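Local structure of platelet inhibitor (Ancylostoma caninum, 4TPV) at residues G97-S107 against K142-E151; K38-E49 against N111-C122. The protein inhibits platelet aggregation and the adhesion of resting platelets to fibrinogen and collagen, and may act by binding platelet integrins. All coordinates share one frame; numbering follows the deposited sequence.

Overall arrangement
Both contacts lie in a monomeric hookworm CAP protein. Interaction 1 pairs two irregular segments, 97-107 and 142-151, about 14 Å from the centre of the chain. Interaction 2 joins 38-49 to 111-122 and is buried, about 5 Å from that centre. The centres of the two contacts are about 16 Å apart. Their segments alternate along the chain, and they meet mainly at Asp115, with Thr147 O also packed against the Trp114 ring. Ile148 O of interaction 1 lies 2.9 Å from Asp115 N of interaction 2, and Glu150 N lies 3.0 Å from Asp115 OD2; both are probable hydrogen bonds. Helix 107-113 leads from segment 97-107 into segment 111-122 and so links the contacts.

Interaction 1. Residues G97-S107 against K142-E151; sequences GKVYNKNGKTS and KGDGKTIYEE
Ile148 N donates to Lys98 O at 2.7 Å. Tyr100 N in turn donates to Lys146 O, and Gly145 N to Tyr100 O. The first two bonds flank a single beta bridge between Val99 and Thr147; the third follows at the turn.

The tight part lies round the Tyr100 and Tyr149 rings. With CG anti to the backbone N (chi1 180°), the Tyr100 ring lies between Lys142 CE, over one face, and Gly143 O, at its edge, 3.4 Å from Tyr100 CD2. Lys142 CE is 4.2 Å from the ring centroid, a CH-pi contact. Tyr100 CB also packs on Ile148 CG1. The chain of Lys142 bends at its last torsion (chi4 -71°), and its NZ donates to Ser107 OG at 2.8 Å. The same ammonium forms a salt bridge with Glu66. Lys98 CB makes a second CH-pi contact, over the Tyr149 ring.

The outer side is more open to solvent. Asp144 OD1 takes a straight bond from Lys102 N (2.9 Å, 174°), but from above the carboxylate plane. Lys98 NZ forms a salt bridge with Glu151 OE1 (3.1 Å), though the hydrogen bond within it is weak. Water 1 joins Gly97 O to Tyr149 OH.

A type II beta turn, Gly143 to Lys146, brings Gly145 N and Lys146 O to Tyr100: the arrangement is a loop-to-loop packing with an isolated beta bridge.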
# COMPACT_ATOMS: atom_id res chain seq x y z
N GLY A 97 11.99 5.93 -12.87
CA GLY A 97 11.90 7.29 -12.39
C GLY A 97 10.56 7.56 -11.73
O GLY A 97 9.80 6.64 -11.42
N LYS A 98 10.28 8.84 -11.52
CA LYS A 98 9.16 9.23 -10.67
C LYS A 98 7.81 9.18 -11.37
O LYS A 98 6.77 9.26 -10.70
CB LYS A 98 9.39 10.63 -10.11
CG LYS A 98 9.25 11.72 -11.14
CD LYS A 98 9.44 13.12 -10.53
CE LYS A 98 10.91 13.46 -10.31
NZ LYS A 98 11.09 14.89 -9.91
N VAL A 99 7.81 9.03 -12.69
CA VAL A 99 6.56 9.08 -13.44
C VAL A 99 6.01 7.69 -13.67
O VAL A 99 6.70 6.81 -14.17
CB VAL A 99 6.72 9.79 -14.81
CG1 VAL A 99 5.39 9.80 -15.57
CG2 VAL A 99 7.25 11.21 -14.64
N TYR A 100 4.75 7.47 -13.27
CA TYR A 100 4.13 6.19 -13.48
C TYR A 100 3.82 5.96 -14.96
O TYR A 100 3.21 6.80 -15.63
CB TYR A 100 2.83 6.08 -12.66
CG TYR A 100 2.14 4.74 -12.85
CD1 TYR A 100 2.77 3.55 -12.50
CD2 TYR A 100 0.86 4.67 -13.37
CE1 TYR A 100 2.17 2.33 -12.69
CE2 TYR A 100 0.22 3.41 -13.54
CZ TYR A 100 0.89 2.25 -13.20
OH TYR A 100 0.31 1.01 -13.36
N ASN A 101 4.28 4.83 -15.48
CA ASN A 101 3.97 4.44 -16.84
C ASN A 101 3.12 3.19 -16.78
O ASN A 101 3.56 2.14 -16.31
CB ASN A 101 5.24 4.23 -17.67
CG ASN A 101 6.10 5.48 -17.77
OD1 ASN A 101 5.60 6.60 -17.87
ND2 ASN A 101 7.41 5.28 -17.74
N LYS A 102 1.86 3.31 -17.18
CA LYS A 102 0.94 2.18 -17.05
C LYS A 102 1.30 1.13 -18.09
O LYS A 102 0.92 1.23 -19.26
CB LYS A 102 -0.51 2.66 -17.20
CG LYS A 102 -1.59 1.57 -17.12
CD LYS A 102 -2.98 2.19 -17.14
CE LYS A 102 -4.08 1.15 -17.17
NZ LYS A 102 -4.13 0.33 -15.95
N ASN A 103 2.06 0.12 -17.68
CA ASN A 103 2.61 -0.85 -18.63
C ASN A 103 2.47 -2.27 -18.11
O ASN A 103 3.08 -3.21 -18.65
CB ASN A 103 4.08 -0.53 -18.94
CG ASN A 103 4.96 -0.51 -17.69
OD1 ASN A 103 4.66 -1.16 -16.69
ND2 ASN A 103 6.05 0.25 -17.74
N GLY A 104 1.67 -2.43 -17.06
CA GLY A 104 1.44 -3.74 -16.49
C GLY A 104 2.57 -4.29 -15.64
O GLY A 104 2.43 -5.36 -15.05
N LYS A 105 3.67 -3.56 -15.55
CA LYS A 105 4.86 -4.04 -14.85
C LYS A 105 5.10 -3.39 -13.51
O LYS A 105 5.88 -3.90 -12.71
CB LYS A 105 6.10 -3.84 -15.73
CG LYS A 105 6.03 -4.60 -17.03
CD LYS A 105 7.23 -4.34 -17.91
CE LYS A 105 7.10 -2.99 -18.59
NZ LYS A 105 7.99 -2.93 -19.79
N THR A 106 4.44 -2.26 -13.24
CA THR A 106 4.76 -1.50 -12.04
C THR A 106 3.54 -1.03 -11.25
O THR A 106 3.66 -0.20 -10.37
CB THR A 106 5.60 -0.24 -12.38
OG1 THR A 106 4.91 0.54 -13.37
CG2 THR A 106 6.96 -0.63 -12.90
N SER A 107 2.37 -1.56 -11.58
CA SER A 107 1.16 -1.06 -10.93
C SER A 107 1.17 -1.35 -9.42
O SER A 107 0.76 -0.51 -8.62
CB SER A 107 -0.07 -1.66 -11.59
OG SER A 107 -1.27 -1.17 -11.01
N LYS A 142 -3.54 7.54 -8.18
CA LYS A 142 -2.69 6.87 -9.16
C LYS A 142 -3.29 6.91 -10.58
O LYS A 142 -4.50 6.79 -10.76
CB LYS A 142 -2.44 5.42 -8.73
CG LYS A 142 -1.69 4.52 -9.73
CD LYS A 142 -1.25 3.25 -8.99
CE LYS A 142 -0.93 2.06 -9.92
NZ LYS A 142 -2.15 1.47 -10.56
N GLY A 143 -2.44 7.08 -11.58
CA GLY A 143 -2.90 7.14 -12.96
C GLY A 143 -1.72 7.20 -13.91
O GLY A 143 -0.65 7.71 -13.53
N ASP A 144 -1.92 6.70 -15.12
CA ASP A 144 -0.90 6.74 -16.17
C ASP A 144 -0.39 8.16 -16.35
O ASP A 144 -1.18 9.10 -16.51
CB ASP A 144 -1.46 6.20 -17.48
CG ASP A 144 -0.41 5.98 -18.54
OD1 ASP A 144 0.78 5.79 -18.21
OD2 ASP A 144 -0.80 5.96 -19.73
N GLY A 145 0.94 8.30 -16.35
CA GLY A 145 1.57 9.58 -16.62
C GLY A 145 1.68 10.51 -15.43
O GLY A 145 2.26 11.60 -15.54
N LYS A 146 1.11 10.10 -14.31
CA LYS A 146 1.13 10.94 -13.12
C LYS A 146 2.39 10.68 -12.30
O LYS A 146 3.00 9.61 -12.38
CB LYS A 146 -0.13 10.72 -12.27
CG LYS A 146 -1.41 11.05 -13.05
CD LYS A 146 -2.68 10.87 -12.21
CE LYS A 146 -2.77 11.91 -11.12
NZ LYS A 146 -4.07 11.81 -10.40
N THR A 147 2.76 11.66 -11.49
CA THR A 147 3.96 11.55 -10.66
C THR A 147 3.68 10.70 -9.43
O THR A 147 2.79 11.02 -8.63
CB THR A 147 4.45 12.95 -10.26
OG1 THR A 147 4.78 13.69 -11.44
CG2 THR A 147 5.70 12.86 -9.37
N ILE A 148 4.43 9.60 -9.30
CA ILE A 148 4.31 8.68 -8.16
C ILE A 148 4.73 9.36 -6.86
O ILE A 148 4.06 9.20 -5.82
CB ILE A 148 5.16 7.40 -8.36
CG1 ILE A 148 4.87 6.74 -9.70
CG2 ILE A 148 4.93 6.42 -7.19
CD1 ILE A 148 5.98 5.73 -10.11
N TYR A 149 5.84 10.09 -6.91
CA TYR A 149 6.37 10.77 -5.74
C TYR A 149 7.11 12.03 -6.13
O TYR A 149 7.79 12.05 -7.17
CB TYR A 149 7.33 9.86 -4.97
CG TYR A 149 8.45 9.31 -5.84
CD1 TYR A 149 9.65 10.01 -6.00
CD2 TYR A 149 8.30 8.10 -6.49
CE1 TYR A 149 10.65 9.50 -6.81
CE2 TYR A 149 9.29 7.58 -7.28
CZ TYR A 149 10.47 8.28 -7.43
OH TYR A 149 11.48 7.76 -8.24
N GLU A 150 6.98 13.08 -5.32
CA GLU A 150 7.83 14.25 -5.50
C GLU A 150 9.19 13.99 -4.86
O GLU A 150 9.28 13.29 -3.86
CB GLU A 150 7.18 15.50 -4.89
CG GLU A 150 5.86 15.89 -5.54
CD GLU A 150 6.02 16.30 -7.00
OE1 GLU A 150 7.12 16.75 -7.39
OE2 GLU A 150 5.04 16.15 -7.76
N GLU A 151 10.24 14.58 -5.44
CA GLU A 151 11.59 14.34 -4.94
C GLU A 151 12.10 15.49 -4.11
O GLU A 151 11.92 16.65 -4.47
CB GLU A 151 12.55 14.09 -6.10
CG GLU A 151 12.33 12.75 -6.80
CD GLU A 151 13.06 12.68 -8.13
OE1 GLU A 151 13.62 13.71 -8.55
OE2 GLU A 151 13.07 11.60 -8.76
O HOH W 1 10.99 5.33 -9.22
O HOH W 2 9.57 16.48 -7.34
O HOH W 3 -2.35 0.99 -13.75
O HOH W 4 0.95 3.90 -20.71

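Interaction 2. Residues K38-E49 against N111-C122; sequences KMRTMVYDCTLE and NMVWDSHDKLGC
Tyr44 OH is held from two sides of the contact. It donates to Glu49 OE2 at 2.6 Å and accepts from Cys122 N at 2.9 Å, nearly straight (167°). Glu49 OE2 uses its anti lone pair and lies in the ring plane; Arg16 and Arg8 form salt bridges with the same carboxylate. With CG anti to the backbone N (chi1 -158°), the ring has Leu120 O over one face, offset toward the rim. Gly121 CA makes an off-centre CH-pi contact with the Tyr44 ring, and its lack of a side chain lets helix 46-56 come close: Glu49 N is 3.5 Å from Gly121 CA.

Val43 and Tyr44 run parallel to Lys119 and Leu120. Val43 N donates to Asp118 O, Leu120 N to Val43 O, and Asp45 N to Leu120 O at 2.7 Å. Asp45 then N-caps the helix, with OD1 accepting from Leu48 N. Leu48 CD1 packs across Lys119 CB.

Asp118 OD2 stands over the centre of the Arg40 guanidinium, 3.1 Å from CZ. The two planes are 75° apart, and no N-H points at the oxygen, so the pairing is one of charge. Arg40 N donates to Asp115 O. The bend at chi2 of Met39 puts SD 3.2 Å from Val113 O, and chi3 lays CE beside Val113. The extended chain of Met42 reaches His117 CB. The His117 ring is held at both nitrogens: ND1 donates to Asn111 O in the ring plane, and NE2 bonds Glu67.

Strand 43-44 forms one outer edge of the mixed sheet. Strand 119-127 lies between it and strand 130-138, where Asp118 and Lys119 form a classic beta bulge opposite Gly138. Helix 13-34 packs on Met39, Tyr44 and Leu120, and the Cys122-Cys135 disulfide ties the two longer strands.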
# COMPACT_ATOMS: atom_id res chain seq x y z
N LYS A 38 7.48 13.89 0.47
CA LYS A 38 6.21 13.85 1.21
C LYS A 38 5.55 12.47 1.14
O LYS A 38 4.36 12.33 0.81
CB LYS A 38 5.28 14.96 0.72
CG LYS A 38 5.05 15.05 -0.77
CD LYS A 38 4.01 16.14 -1.06
CE LYS A 38 3.94 16.44 -2.55
NZ LYS A 38 2.93 17.52 -2.82
N MET A 39 6.32 11.45 1.49
CA MET A 39 5.79 10.09 1.53
C MET A 39 4.99 9.93 2.80
O MET A 39 5.52 10.06 3.89
CB MET A 39 6.92 9.06 1.48
CG MET A 39 6.41 7.63 1.43
SD MET A 39 5.92 7.10 -0.22
CE MET A 39 7.49 6.98 -1.09
N ARG A 40 3.69 9.66 2.66
CA ARG A 40 2.83 9.49 3.84
C ARG A 40 2.96 8.13 4.53
O ARG A 40 3.14 7.09 3.89
CB ARG A 40 1.37 9.73 3.46
CG ARG A 40 1.11 11.20 3.03
CD ARG A 40 -0.35 11.62 3.08
NE ARG A 40 -0.82 11.72 4.47
CZ ARG A 40 -1.86 12.46 4.85
NH1 ARG A 40 -2.52 13.18 3.96
NH2 ARG A 40 -2.22 12.48 6.12
N THR A 41 2.80 8.15 5.84
CA THR A 41 2.62 6.94 6.61
C THR A 41 1.26 6.37 6.26
O THR A 41 0.27 7.11 6.24
CB THR A 41 2.67 7.20 8.11
OG1 THR A 41 3.89 7.87 8.44
CG2 THR A 41 2.60 5.89 8.90
N MET A 42 1.22 5.07 5.96
CA MET A 42 -0.08 4.41 5.81
C MET A 42 -0.66 3.94 7.12
O MET A 42 0.04 3.47 8.02
CB MET A 42 0.02 3.20 4.89
CG MET A 42 0.16 3.53 3.42
SD MET A 42 0.27 2.02 2.42
CE MET A 42 0.11 2.74 0.77
N VAL A 43 -1.98 4.06 7.20
CA VAL A 43 -2.74 3.55 8.34
C VAL A 43 -3.73 2.52 7.81
O VAL A 43 -4.29 2.70 6.73
CB VAL A 43 -3.49 4.68 9.06
CG1 VAL A 43 -4.45 4.12 10.11
CG2 VAL A 43 -2.49 5.66 9.67
N TYR A 44 -3.95 1.43 8.55
CA TYR A 44 -4.94 0.44 8.09
C TYR A 44 -6.34 1.07 8.09
O TYR A 44 -6.67 1.88 8.95
CB TYR A 44 -4.91 -0.81 8.96
CG TYR A 44 -5.50 -1.99 8.22
CD1 TYR A 44 -4.75 -2.68 7.28
CD2 TYR A 44 -6.83 -2.38 8.42
CE1 TYR A 44 -5.27 -3.73 6.57
CE2 TYR A 44 -7.37 -3.44 7.72
CZ TYR A 44 -6.58 -4.11 6.79
OH TYR A 44 -7.09 -5.16 6.06
N ASP A 45 -7.16 0.70 7.11
CA ASP A 45 -8.49 1.30 6.98
C ASP A 45 -9.51 0.21 6.75
O ASP A 45 -9.47 -0.49 5.73
CB ASP A 45 -8.50 2.31 5.82
CG ASP A 45 -9.81 3.06 5.72
OD1 ASP A 45 -10.79 2.50 5.17
OD2 ASP A 45 -9.85 4.21 6.20
N CYS A 46 -10.38 -0.01 7.73
CA CYS A 46 -11.32 -1.13 7.62
C CYS A 46 -12.37 -0.91 6.54
O CYS A 46 -12.95 -1.87 6.05
CB CYS A 46 -11.98 -1.41 8.97
SG CYS A 46 -10.79 -2.00 10.20
N THR A 47 -12.61 0.34 6.14
CA THR A 47 -13.48 0.59 4.99
C THR A 47 -12.84 0.13 3.66
O THR A 47 -13.52 -0.49 2.82
CB THR A 47 -13.83 2.08 4.92
OG1 THR A 47 -14.67 2.39 6.05
CG2 THR A 47 -14.60 2.38 3.65
N LEU A 48 -11.56 0.41 3.48
CA LEU A 48 -10.84 -0.13 2.33
C LEU A 48 -10.74 -1.65 2.38
O LEU A 48 -10.76 -2.30 1.33
CB LEU A 48 -9.43 0.47 2.25
CG LEU A 48 -9.45 1.94 1.89
CD1 LEU A 48 -8.02 2.42 1.70
CD2 LEU A 48 -10.27 2.18 0.62
N GLU A 49 -10.66 -2.22 3.58
CA GLU A 49 -10.68 -3.67 3.68
C GLU A 49 -11.98 -4.24 3.11
O GLU A 49 -11.96 -5.22 2.37
CB GLU A 49 -10.49 -4.16 5.12
CG GLU A 49 -10.72 -5.68 5.26
CD GLU A 49 -10.41 -6.22 6.65
OE1 GLU A 49 -11.30 -6.89 7.23
OE2 GLU A 49 -9.28 -6.00 7.14
N ASN A 111 1.34 1.56 -6.39
CA ASN A 111 0.31 1.74 -5.37
C ASN A 111 0.94 1.77 -3.98
O ASN A 111 0.53 2.55 -3.12
CB ASN A 111 -0.74 0.62 -5.43
CG ASN A 111 -2.00 1.04 -6.18
OD1 ASN A 111 -2.51 2.16 -6.02
ND2 ASN A 111 -2.54 0.11 -6.98
N MET A 112 1.95 0.92 -3.77
CA MET A 112 2.57 0.82 -2.45
C MET A 112 3.40 2.04 -2.08
O MET A 112 3.48 2.38 -0.91
CB MET A 112 3.45 -0.44 -2.35
CG MET A 112 2.67 -1.74 -2.39
SD MET A 112 3.56 -3.13 -1.65
CE MET A 112 5.04 -3.16 -2.65
N VAL A 113 4.00 2.71 -3.06
CA VAL A 113 4.87 3.86 -2.76
C VAL A 113 4.35 5.21 -3.28
O VAL A 113 5.06 6.23 -3.21
CB VAL A 113 6.31 3.61 -3.26
CG1 VAL A 113 6.88 2.35 -2.60
CG2 VAL A 113 6.37 3.55 -4.81
N TRP A 114 3.11 5.25 -3.75
CA TRP A 114 2.51 6.53 -4.15
C TRP A 114 2.54 7.48 -2.95
O TRP A 114 2.05 7.12 -1.87
CB TRP A 114 1.07 6.33 -4.66
CG TRP A 114 0.71 7.37 -5.67
CD1 TRP A 114 0.27 8.64 -5.41
CD2 TRP A 114 0.83 7.26 -7.09
NE1 TRP A 114 0.08 9.32 -6.60
CE2 TRP A 114 0.42 8.50 -7.64
CE3 TRP A 114 1.22 6.23 -7.96
CZ2 TRP A 114 0.40 8.74 -9.02
CZ3 TRP A 114 1.20 6.47 -9.34
CH2 TRP A 114 0.80 7.73 -9.85
N ASP A 115 3.09 8.68 -3.10
CA ASP A 115 3.47 9.40 -1.89
C ASP A 115 2.22 9.86 -1.12
O ASP A 115 2.23 9.86 0.12
CB ASP A 115 4.48 10.55 -2.17
CG ASP A 115 3.98 11.61 -3.14
OD1 ASP A 115 2.86 11.52 -3.68
OD2 ASP A 115 4.75 12.55 -3.36
N SER A 116 1.14 10.16 -1.83
CA SER A 116 -0.05 10.69 -1.17
C SER A 116 -0.94 9.58 -0.62
O SER A 116 -1.93 9.86 0.08
CB SER A 116 -0.85 11.59 -2.12
OG SER A 116 -1.22 10.88 -3.29
N HIS A 117 -0.62 8.33 -0.92
CA HIS A 117 -1.39 7.23 -0.32
C HIS A 117 -1.15 7.16 1.19
O HIS A 117 -0.01 7.07 1.64
CB HIS A 117 -1.03 5.88 -0.95
CG HIS A 117 -1.72 5.62 -2.25
ND1 HIS A 117 -1.38 4.56 -3.07
CD2 HIS A 117 -2.71 6.29 -2.88
CE1 HIS A 117 -2.13 4.60 -4.15
NE2 HIS A 117 -2.96 5.62 -4.06
N ASP A 118 -2.23 7.16 1.99
CA ASP A 118 -2.05 7.11 3.44
C ASP A 118 -2.96 6.08 4.11
O ASP A 118 -3.04 6.02 5.33
CB ASP A 118 -2.28 8.49 4.06
CG ASP A 118 -3.69 9.03 3.85
OD1 ASP A 118 -4.57 8.32 3.35
OD2 ASP A 118 -3.91 10.21 4.20
N LYS A 119 -3.64 5.28 3.30
CA LYS A 119 -4.56 4.26 3.82
C LYS A 119 -4.48 3.00 2.96
O LYS A 119 -4.32 3.07 1.74
CB LYS A 119 -6.00 4.78 3.84
CG LYS A 119 -6.28 5.94 4.77
CD LYS A 119 -7.70 6.44 4.56
CE LYS A 119 -8.08 7.49 5.59
NZ LYS A 119 -7.22 8.71 5.51
N LEU A 120 -4.55 1.84 3.61
CA LEU A 120 -4.76 0.59 2.88
C LEU A 120 -5.71 -0.32 3.64
O LEU A 120 -5.87 -0.20 4.86
CB LEU A 120 -3.43 -0.16 2.63
CG LEU A 120 -2.94 -1.02 3.80
CD1 LEU A 120 -1.82 -1.95 3.34
CD2 LEU A 120 -2.48 -0.15 4.96
N GLY A 121 -6.34 -1.22 2.90
CA GLY A 121 -7.12 -2.29 3.50
C GLY A 121 -6.98 -3.49 2.59
O GLY A 121 -6.93 -3.32 1.37
N CYS A 122 -6.94 -4.69 3.17
CA CYS A 122 -6.62 -5.89 2.38
C CYS A 122 -7.60 -7.04 2.61
O CYS A 122 -8.37 -7.04 3.56
CB CYS A 122 -5.19 -6.35 2.69
SG CYS A 122 -3.91 -5.10 2.33
O HOH W 5 7.17 12.47 -2.01
O HOH W 6 -3.10 12.13 1.17